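Lipoate-protein ligase, putative (Streptococcus pneumoniae, PDB 1VQZ) is a putative member of the lipoate-protein ligase family, pairing a ligase A/B catalytic domain with the smaller C-terminal domain of the bacterial enzymes. Local coordinates at residues Pro256-Arg261 against Glu272-Val277; Gln283-Tyr288 against Asp302-Val307. One frame throughout, in Å; residues are numbered along the deposited sequence.

Contact 1. Residues Pro256-Arg261 against Glu272-Val277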
ATOM      1  N   PRO A 256      21.101  -6.617  -2.066  1.00 41.10           N
ATOM      2  CA  PRO A 256      22.073  -5.636  -2.598  1.00 38.15           C
ATOM      3  C   PRO A 256      23.516  -5.949  -2.230  1.00 34.85           C
ATOM      4  O   PRO A 256      23.778  -6.772  -1.358  1.00 34.19           O
ATOM      5  CB  PRO A 256      21.624  -4.310  -1.956  1.00 37.75           C
ATOM      6  CG  PRO A 256      20.995  -4.743  -0.637  1.00 40.67           C
ATOM      7  CD  PRO A 256      20.384  -6.109  -0.878  1.00 38.24           C
ATOM      8  N   GLU A 257      24.454  -5.293  -2.893  1.00 34.43           N
ATOM      9  CA  GLU A 257      25.830  -5.333  -2.445  1.00 37.01           C
ATOM     10  C   GLU A 257      25.985  -4.455  -1.196  1.00 33.02           C
ATOM     11  O   GLU A 257      25.561  -3.307  -1.191  1.00 27.80           O
ATOM     12  CB  GLU A 257      26.776  -4.889  -3.573  1.00 41.18           C
ATOM     13  CG  GLU A 257      26.716  -5.802  -4.814  1.00 45.13           C
ATOM     14  CD  GLU A 257      27.061  -7.251  -4.491  1.00 48.10           C
ATOM     15  OE1 GLU A 257      28.114  -7.476  -3.848  1.00 50.69           O
ATOM     16  OE2 GLU A 257      26.276  -8.158  -4.871  1.00 50.70           O
ATOM     17  N   PHE A 258      26.538  -5.018  -0.121  1.00 33.14           N
ATOM     18  CA  PHE A 258      26.685  -4.245   1.116  1.00 33.43           C
ATOM     19  C   PHE A 258      27.771  -4.801   1.967  1.00 31.26           C
ATOM     20  O   PHE A 258      28.054  -5.973   1.923  1.00 32.68           O
ATOM     21  CB  PHE A 258      25.376  -4.180   1.925  1.00 32.83           C
ATOM     22  CG  PHE A 258      24.959  -5.488   2.537  1.00 37.69           C
ATOM     23  CD1 PHE A 258      24.277  -6.441   1.786  1.00 38.33           C
ATOM     24  CD2 PHE A 258      25.250  -5.768   3.874  1.00 35.38           C
ATOM     25  CE1 PHE A 258      23.873  -7.651   2.358  1.00 38.04           C
ATOM     26  CE2 PHE A 258      24.885  -7.004   4.453  1.00 42.80           C
ATOM     27  CZ  PHE A 258      24.202  -7.944   3.700  1.00 35.06           C
ATOM     28  N   ASN A 259      28.450  -3.928   2.685  1.00 32.15           N
ATOM     29  CA  ASN A 259      29.370  -4.360   3.705  1.00 28.47           C
ATOM     30  C   ASN A 259      28.899  -3.838   5.051  1.00 29.26           C
ATOM     31  O   ASN A 259      29.575  -4.027   6.044  1.00 29.74           O
ATOM     32  CB  ASN A 259      30.829  -3.964   3.385  1.00 31.39           C
ATOM     33  CG  ASN A 259      31.025  -2.454   3.140  1.00 26.90           C
ATOM     34  OD1 ASN A 259      30.086  -1.661   3.236  1.00 28.51           O
ATOM     35  ND2 ASN A 259      32.267  -2.066   2.818  1.00 29.35           N
ATOM     36  N   VAL A 260      27.733  -3.166   5.079  1.00 29.70           N
ATOM     37  CA  VAL A 260      27.115  -2.753   6.342  1.00 30.67           C
ATOM     38  C   VAL A 260      25.605  -3.057   6.289  1.00 32.24           C
ATOM     39  O   VAL A 260      24.940  -2.747   5.274  1.00 31.16           O
ATOM     40  CB  VAL A 260      27.250  -1.252   6.610  1.00 34.60           C
ATOM     41  CG1 VAL A 260      26.430  -0.862   7.876  1.00 40.40           C
ATOM     42  CG2 VAL A 260      28.679  -0.848   6.776  1.00 30.51           C
ATOM     43  N   ARG A 261      25.082  -3.625   7.376  1.00 29.42           N
ATOM     44  CA  ARG A 261      23.647  -3.727   7.586  1.00 31.75           C
ATOM     45  C   ARG A 261      23.284  -3.203   8.968  1.00 30.85           C
ATOM     46  O   ARG A 261      23.932  -3.538   9.961  1.00 31.40           O
ATOM     47  CB  ARG A 261      23.108  -5.155   7.427  1.00 33.41           C
ATOM     48  CG  ARG A 261      21.559  -5.233   7.679  1.00 36.04           C
ATOM     49  CD  ARG A 261      21.121  -6.499   8.383  1.00 35.57           C
ATOM     50  NE  ARG A 261      19.726  -6.427   8.854  1.00 36.18           N
ATOM     51  CZ  ARG A 261      19.327  -6.258  10.117  1.00 30.97           C
ATOM     52  NH1 ARG A 261      20.206  -6.155  11.108  1.00 33.37           N
ATOM     53  NH2 ARG A 261      18.027  -6.212  10.395  1.00 37.35           N
ATOM     54  N   GLU A 272      15.482  -0.801   7.726  1.00 31.56           N
ATOM     55  CA  GLU A 272      16.617  -1.693   7.514  1.00 30.71           C
ATOM     56  C   GLU A 272      17.472  -1.156   6.380  1.00 32.65           C
ATOM     57  O   GLU A 272      16.995  -0.960   5.274  1.00 35.47           O
ATOM     58  CB  GLU A 272      16.145  -3.085   7.167  1.00 30.51           C
ATOM     59  CG  GLU A 272      17.277  -4.154   7.190  1.00 33.32           C
ATOM     60  CD  GLU A 272      16.787  -5.563   6.871  1.00 36.33           C
ATOM     61  OE1 GLU A 272      15.809  -5.707   6.087  1.00 38.50           O
ATOM     62  OE2 GLU A 272      17.421  -6.532   7.389  1.00 33.31           O
ATOM     63  N   VAL A 273      18.740  -0.931   6.670  1.00 31.78           N
ATOM     64  CA  VAL A 273      19.642  -0.286   5.736  1.00 33.71           C
ATOM     65  C   VAL A 273      20.788  -1.201   5.337  1.00 30.70           C
ATOM     66  O   VAL A 273      21.553  -1.670   6.168  1.00 31.26           O
ATOM     67  CB  VAL A 273      20.254   0.969   6.356  1.00 32.64           C
ATOM     68  CG1 VAL A 273      21.232   1.625   5.344  1.00 39.60           C
ATOM     69  CG2 VAL A 273      19.186   1.919   6.823  1.00 36.68           C
ATOM     70  N   PHE A 274      20.929  -1.426   4.046  1.00 30.02           N
ATOM     71  CA  PHE A 274      22.078  -2.168   3.532  1.00 32.10           C
ATOM     72  C   PHE A 274      22.993  -1.176   2.763  1.00 30.56           C
ATOM     73  O   PHE A 274      22.633  -0.690   1.700  1.00 33.88           O
ATOM     74  CB  PHE A 274      21.631  -3.304   2.594  1.00 29.62           C
ATOM     75  CG  PHE A 274      20.772  -4.357   3.249  1.00 26.66           C
ATOM     76  CD1 PHE A 274      19.402  -4.202   3.334  1.00 30.68           C
ATOM     77  CD2 PHE A 274      21.330  -5.534   3.719  1.00 34.35           C
ATOM     78  CE1 PHE A 274      18.607  -5.200   3.894  1.00 30.08           C
ATOM     79  CE2 PHE A 274      20.540  -6.526   4.305  1.00 37.47           C
ATOM     80  CZ  PHE A 274      19.164  -6.344   4.378  1.00 37.82           C
ATOM     81  N   ALA A 275      24.168  -0.893   3.299  1.00 29.03           N
ATOM     82  CA  ALA A 275      25.085   0.086   2.680  1.00 31.95           C
ATOM     83  C   ALA A 275      26.409  -0.534   2.298  1.00 32.44           C
ATOM     84  O   ALA A 275      26.979  -1.326   3.071  1.00 33.13           O
ATOM     85  CB  ALA A 275      25.315   1.232   3.601  1.00 31.32           C
ATOM     86  N   ASN A 276      26.890  -0.162   1.109  1.00 32.69           N
ATOM     87  CA  ASN A 276      28.252  -0.458   0.667  1.00 31.16           C
ATOM     88  C   ASN A 276      29.100   0.803   0.804  1.00 30.46           C
ATOM     89  O   ASN A 276      28.887   1.789   0.093  1.00 29.75           O
ATOM     90  CB  ASN A 276      28.233  -0.918  -0.789  1.00 31.37           C
ATOM     91  CG  ASN A 276      29.407  -1.757  -1.132  1.00 33.04           C
ATOM     92  OD1 ASN A 276      29.831  -2.600  -0.346  1.00 35.19           O
ATOM     93  ND2 ASN A 276      29.950  -1.549  -2.308  1.00 32.54           N
ATOM     94  N   VAL A 277      30.037   0.753   1.755  1.00 33.22           N
ATOM     95  CA  VAL A 277      30.859   1.882   2.153  1.00 31.79           C
ATOM     96  C   VAL A 277      32.288   1.568   1.717  1.00 30.60           C
ATOM     97  O   VAL A 277      32.854   0.516   2.075  1.00 29.68           O
ATOM     98  CB  VAL A 277      30.800   2.122   3.681  1.00 32.86           C
ATOM     99  CG1 VAL A 277      31.796   3.248   4.111  1.00 32.14           C
ATOM    100  CG2 VAL A 277      29.374   2.443   4.141  1.00 29.79           C
TER
HETATM  101  O   HOH W   1      23.779  -1.364  -0.761  1.00 32.67           O
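Phe-258 holds CG between its backbone N and carbonyl carbon (chi1 69°), while Phe-274 carries CG beside its own N (chi1 -62°), and the two side chains run alongside each other, pointing the same way, but with their rings steeply inclined. They form a T-shaped pair: the edge of Phe-274 meets the face of Phe-258, its CD2 standing 3.5 Å above the plane, over the ring centre. Arg-261 CG packs over a face of Phe-274 in a CH-pi contact, and Pro-256 CG touches Phe-274 CB at 3.6 Å. Farther out, the Arg-261 guanidinium grips one oxygen of Glu-272 side-on. Arg-261 NE reaches the anti lone pair of Glu-272 OE2 at 2.7 Å, and NH2 meets the same OE2 from above the carboxylate plane, the two flat groups standing 86° apart. Arg-261 NH1 goes to Lys-180 O and Glu-272 OE1 to Asn-60, so the salt bridge is held from both ends.

At the other end the Asn-259 amide bonds twice to the backbone of Val-277: OD1 accepts from Val-277 N at 2.8 Å, and ND2 donates, nearly straight, to Val-277 O. Ala-275 O accepts from both Asn-259 N and Val-260 N, and Val-260 O takes Ala-275 N at 2.8 Å. Two residues facing Ala-275 make a classic beta bulge, here where the chain enters the antiparallel hairpin of strands 260-266 and 269-278.

Contact 2. Residues Gln283-Tyr288 against Asp302-Val307. With EDO (1,2-ethanediol), chain D.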
ATOM      1  N   GLN A 283      28.969   4.147  -1.149  1.00 31.61           N
ATOM      2  CA  GLN A 283      29.110   3.760  -2.556  1.00 33.14           C
ATOM      3  C   GLN A 283      27.738   3.342  -3.125  1.00 31.49           C
ATOM      4  O   GLN A 283      27.358   3.744  -4.230  1.00 29.68           O
ATOM      5  CB  GLN A 283      30.173   2.652  -2.705  1.00 34.11           C
ATOM      6  CG  GLN A 283      30.581   2.342  -4.153  1.00 38.73           C
ATOM      7  CD  GLN A 283      29.556   1.456  -4.877  1.00 58.54           C
ATOM      8  OE1 GLN A 283      28.990   0.506  -4.296  1.00 62.90           O
ATOM      9  NE2 GLN A 283      29.310   1.765  -6.160  1.00 65.42           N
ATOM     10  N   ASP A 284      26.994   2.545  -2.349  1.00 31.42           N
ATOM     11  CA  ASP A 284      25.619   2.186  -2.667  1.00 32.85           C
ATOM     12  C   ASP A 284      24.840   2.031  -1.376  1.00 31.37           C
ATOM     13  O   ASP A 284      25.441   1.883  -0.300  1.00 29.54           O
ATOM     14  CB  ASP A 284      25.540   0.902  -3.504  1.00 35.59           C
ATOM     15  CG  ASP A 284      24.391   0.938  -4.548  1.00 41.19           C
ATOM     16  OD1 ASP A 284      23.423   1.708  -4.406  1.00 37.91           O
ATOM     17  OD2 ASP A 284      24.459   0.184  -5.532  1.00 49.32           O
ATOM     18  N   ILE A 285      23.515   2.153  -1.472  1.00 31.61           N
ATOM     19  CA  ILE A 285      22.646   1.982  -0.323  1.00 31.56           C
ATOM     20  C   ILE A 285      21.278   1.506  -0.779  1.00 33.51           C
ATOM     21  O   ILE A 285      20.802   1.874  -1.876  1.00 33.93           O
ATOM     22  CB  ILE A 285      22.578   3.284   0.495  1.00 34.61           C
ATOM     23  CG1 ILE A 285      21.833   3.116   1.817  1.00 31.47           C
ATOM     24  CG2 ILE A 285      21.890   4.397  -0.281  1.00 36.98           C
ATOM     25  CD1 ILE A 285      21.989   4.341   2.711  1.00 34.18           C
ATOM     26  N   LYS A 286      20.661   0.650   0.029  1.00 33.48           N
ATOM     27  CA  LYS A 286      19.282   0.199  -0.213  1.00 30.96           C
ATOM     28  C   LYS A 286      18.575   0.097   1.134  1.00 33.78           C
ATOM     29  O   LYS A 286      19.157  -0.353   2.141  1.00 34.22           O
ATOM     30  CB  LYS A 286      19.252  -1.153  -0.962  1.00 35.07           C
ATOM     31  CG  LYS A 286      17.849  -1.428  -1.554  1.00 32.08           C
ATOM     32  CD  LYS A 286      17.746  -2.546  -2.474  1.00 34.88           C
ATOM     33  CE  LYS A 286      16.363  -2.614  -3.112  1.00 40.74           C
ATOM     34  NZ  LYS A 286      16.158  -1.717  -4.302  1.00 37.69           N
ATOM     35  N   ILE A 287      17.340   0.597   1.173  1.00 33.56           N
ATOM     36  CA  ILE A 287      16.578   0.723   2.389  1.00 27.80           C
ATOM     37  C   ILE A 287      15.305  -0.083   2.269  1.00 30.27           C
ATOM     38  O   ILE A 287      14.528   0.082   1.296  1.00 31.10           O
ATOM     39  CB  ILE A 287      16.278   2.184   2.677  1.00 26.99           C
ATOM     40  CG1 ILE A 287      17.612   2.981   2.786  1.00 31.41           C
ATOM     41  CG2 ILE A 287      15.432   2.362   3.944  1.00 33.27           C
ATOM     42  CD1 ILE A 287      17.415   4.477   2.789  1.00 36.32           C
ATOM     43  N   TYR A 288      15.100  -0.952   3.254  1.00 28.83           N
ATOM     44  CA  TYR A 288      13.897  -1.768   3.372  1.00 29.42           C
ATOM     45  C   TYR A 288      13.148  -1.407   4.639  1.00 31.04           C
ATOM     46  O   TYR A 288      13.707  -0.810   5.561  1.00 31.37           O
ATOM     47  CB  TYR A 288      14.253  -3.247   3.486  1.00 29.37           C
ATOM     48  CG  TYR A 288      14.858  -3.865   2.269  1.00 34.80           C
ATOM     49  CD1 TYR A 288      16.186  -3.621   1.952  1.00 37.49           C
ATOM     50  CD2 TYR A 288      14.138  -4.724   1.463  1.00 30.83           C
ATOM     51  CE1 TYR A 288      16.775  -4.183   0.851  1.00 36.39           C
ATOM     52  CE2 TYR A 288      14.725  -5.289   0.321  1.00 29.83           C
ATOM     53  CZ  TYR A 288      16.065  -5.020   0.041  1.00 36.25           C
ATOM     54  OH  TYR A 288      16.711  -5.560  -1.049  1.00 38.91           O
ATOM     55  N   ASP A 302      19.100   7.993  -3.267  1.00 30.73           N
ATOM     56  CA  ASP A 302      19.829   8.773  -4.275  1.00 30.01           C
ATOM     57  C   ASP A 302      20.624   9.935  -3.673  1.00 32.77           C
ATOM     58  O   ASP A 302      21.745  10.196  -4.091  1.00 34.46           O
ATOM     59  CB  ASP A 302      18.896   9.269  -5.365  1.00 33.64           C
ATOM     60  CG  ASP A 302      18.387   8.145  -6.275  1.00 35.16           C
ATOM     61  OD1 ASP A 302      18.889   6.989  -6.215  1.00 33.59           O
ATOM     62  OD2 ASP A 302      17.458   8.429  -7.044  1.00 37.96           O
ATOM     63  N   VAL A 303      20.060  10.584  -2.667  1.00 34.60           N
ATOM     64  CA  VAL A 303      20.689  11.717  -2.014  1.00 35.69           C
ATOM     65  C   VAL A 303      21.812  11.266  -1.093  1.00 35.35           C
ATOM     66  O   VAL A 303      22.674  12.054  -0.769  1.00 35.00           O
ATOM     67  CB  VAL A 303      19.652  12.633  -1.248  1.00 34.24           C
ATOM     68  CG1 VAL A 303      19.112  12.010   0.018  1.00 38.38           C
ATOM     69  CG2 VAL A 303      20.287  13.977  -0.873  1.00 39.57           C
ATOM     70  N   LEU A 304      21.828   9.998  -0.690  1.00 34.86           N
ATOM     71  CA  LEU A 304      22.838   9.534   0.265  1.00 33.98           C
ATOM     72  C   LEU A 304      24.068   8.952  -0.402  1.00 33.73           C
ATOM     73  O   LEU A 304      25.141   8.883   0.195  1.00 31.92           O
ATOM     74  CB  LEU A 304      22.228   8.529   1.244  1.00 34.43           C
ATOM     75  CG  LEU A 304      21.312   9.149   2.318  1.00 32.49           C
ATOM     76  CD1 LEU A 304      20.764   8.097   3.210  1.00 39.43           C
ATOM     77  CD2 LEU A 304      21.970  10.260   3.152  1.00 36.00           C
ATOM     78  N   ARG A 305      23.885   8.517  -1.638  1.00 35.55           N
ATOM     79  CA  ARG A 305      24.955   7.985  -2.455  1.00 38.58           C
ATOM     80  C   ARG A 305      26.069   9.043  -2.645  1.00 34.62           C
ATOM     81  O   ARG A 305      25.792  10.160  -3.013  1.00 33.93           O
ATOM     82  CB  ARG A 305      24.385   7.514  -3.795  1.00 40.78           C
ATOM     83  CG  ARG A 305      24.942   6.210  -4.261  1.00 44.75           C
ATOM     84  CD  ARG A 305      24.251   5.706  -5.508  1.00 40.52           C
ATOM     85  NE  ARG A 305      23.215   4.724  -5.210  1.00 37.89           N
ATOM     86  CZ  ARG A 305      21.908   4.891  -5.386  1.00 34.72           C
ATOM     87  NH1 ARG A 305      21.412   6.042  -5.847  1.00 31.39           N
ATOM     88  NH2 ARG A 305      21.100   3.895  -5.070  1.00 45.13           N
ATOM     89  N   GLY A 306      27.307   8.670  -2.317  1.00 33.66           N
ATOM     90  CA  GLY A 306      28.474   9.555  -2.379  1.00 33.20           C
ATOM     91  C   GLY A 306      28.668  10.423  -1.142  1.00 31.49           C
ATOM     92  O   GLY A 306      29.640  11.180  -1.042  1.00 29.88           O
ATOM     93  N   VAL A 307      27.731  10.369  -0.208  1.00 29.33           N
ATOM     94  CA  VAL A 307      27.900  11.080   1.071  1.00 31.25           C
ATOM     95  C   VAL A 307      28.897  10.339   1.988  1.00 30.55           C
ATOM     96  O   VAL A 307      28.988   9.104   1.978  1.00 26.31           O
ATOM     97  CB  VAL A 307      26.536  11.300   1.754  1.00 32.61           C
ATOM     98  CG1 VAL A 307      26.665  11.977   3.125  1.00 32.39           C
ATOM     99  CG2 VAL A 307      25.635  12.148   0.824  1.00 33.60           C
TER
HETATM  100  C1  EDO D 402      13.301  -2.496  -0.755  1.00 38.13           C
HETATM  101  O1  EDO D 402      13.285  -1.093  -0.864  1.00 23.03           O
HETATM  102  C2  EDO D 402      12.606  -3.161  -1.927  1.00 25.50           C
HETATM  103  O2  EDO D 402      13.325  -2.893  -3.098  1.00 35.31           O
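Gln-283 and Asp-284 run past the chain just beyond helix 298-304, their CA atoms 5.8 Å from those of Gly-306 and Arg-305 respectively, where a type II beta turn from Leu-304 to Val-307 is closed by Val-307 N to Leu-304 O. Glycine at the third position of that turn suits its positive phi of 84°. Arg-305, its chain bent at chi3 (-98°), lies alongside Asp-284 and grips OD1 side-on with two nitrogens. Arg-305 NE comes from above the carboxylate plane, 3.1 Å from Asp-284 OD1, and NH2 of the same arginine meets that OD1 at 3.3 Å from nearly straight beyond the C-O bond. The guanidinium stands 75° to the carboxylate, yet OD1 stays close to the guanidinium plane. Asp-284 OD1 also takes the N-H of Ile-285, so three donors converge on it. On the remaining nitrogen, Arg-305 NH1 reaches Asp-302 OD1 at 2.7 Å, back in the helix. The aliphatic part of the arginine passes the backbone carbonyl of Gln-283, with Arg-305 CG 3.5 Å from Gln-283 O.

Deeper in, Ile-285 CD1 touches Leu-304 CD1 at 4.0 Å; Leu-304 also packs on Val-314 and Ala-317 of helix 311-318. Away from the helix, 1,2-ethanediol, probably from the crystallisation liquor, bonds through O1 to Ile-287 O and lays C1 over one face of Tyr-288.

With a carboxylate bound through NE and NH2 and another through NH1, the positive charge of Arg-305 is probably well balanced, and this salt-bridge network ties the C-terminal end of helix 298-304 to strand 281-289 at Asp-284, over a buried apolar contact.

Overall arrangement
Contact 1 closes before contact 2 opens, and their centres lie 9 Å apart, both in the C-terminal part of the protein and on the same side of the chain's centre. They share one mixed sheet: strand 260-266 pairs with 269-278, which pairs in turn with 281-289, the outermost strand on that side within the chain. Contact 1 sets the loop and first residues of strand 260-266 against strand 269-278, whereas contact 2 joins the outermost strand to the end of helix 298-304. Asn-276 O with Gln-283 N and Glu-272 O with Tyr-288 N probably bond between them, and the rings of Phe-274 and Tyr-288 pack together. Strand 269-278 thus links the two contacts, and helix 298-304 packs against the outer strand.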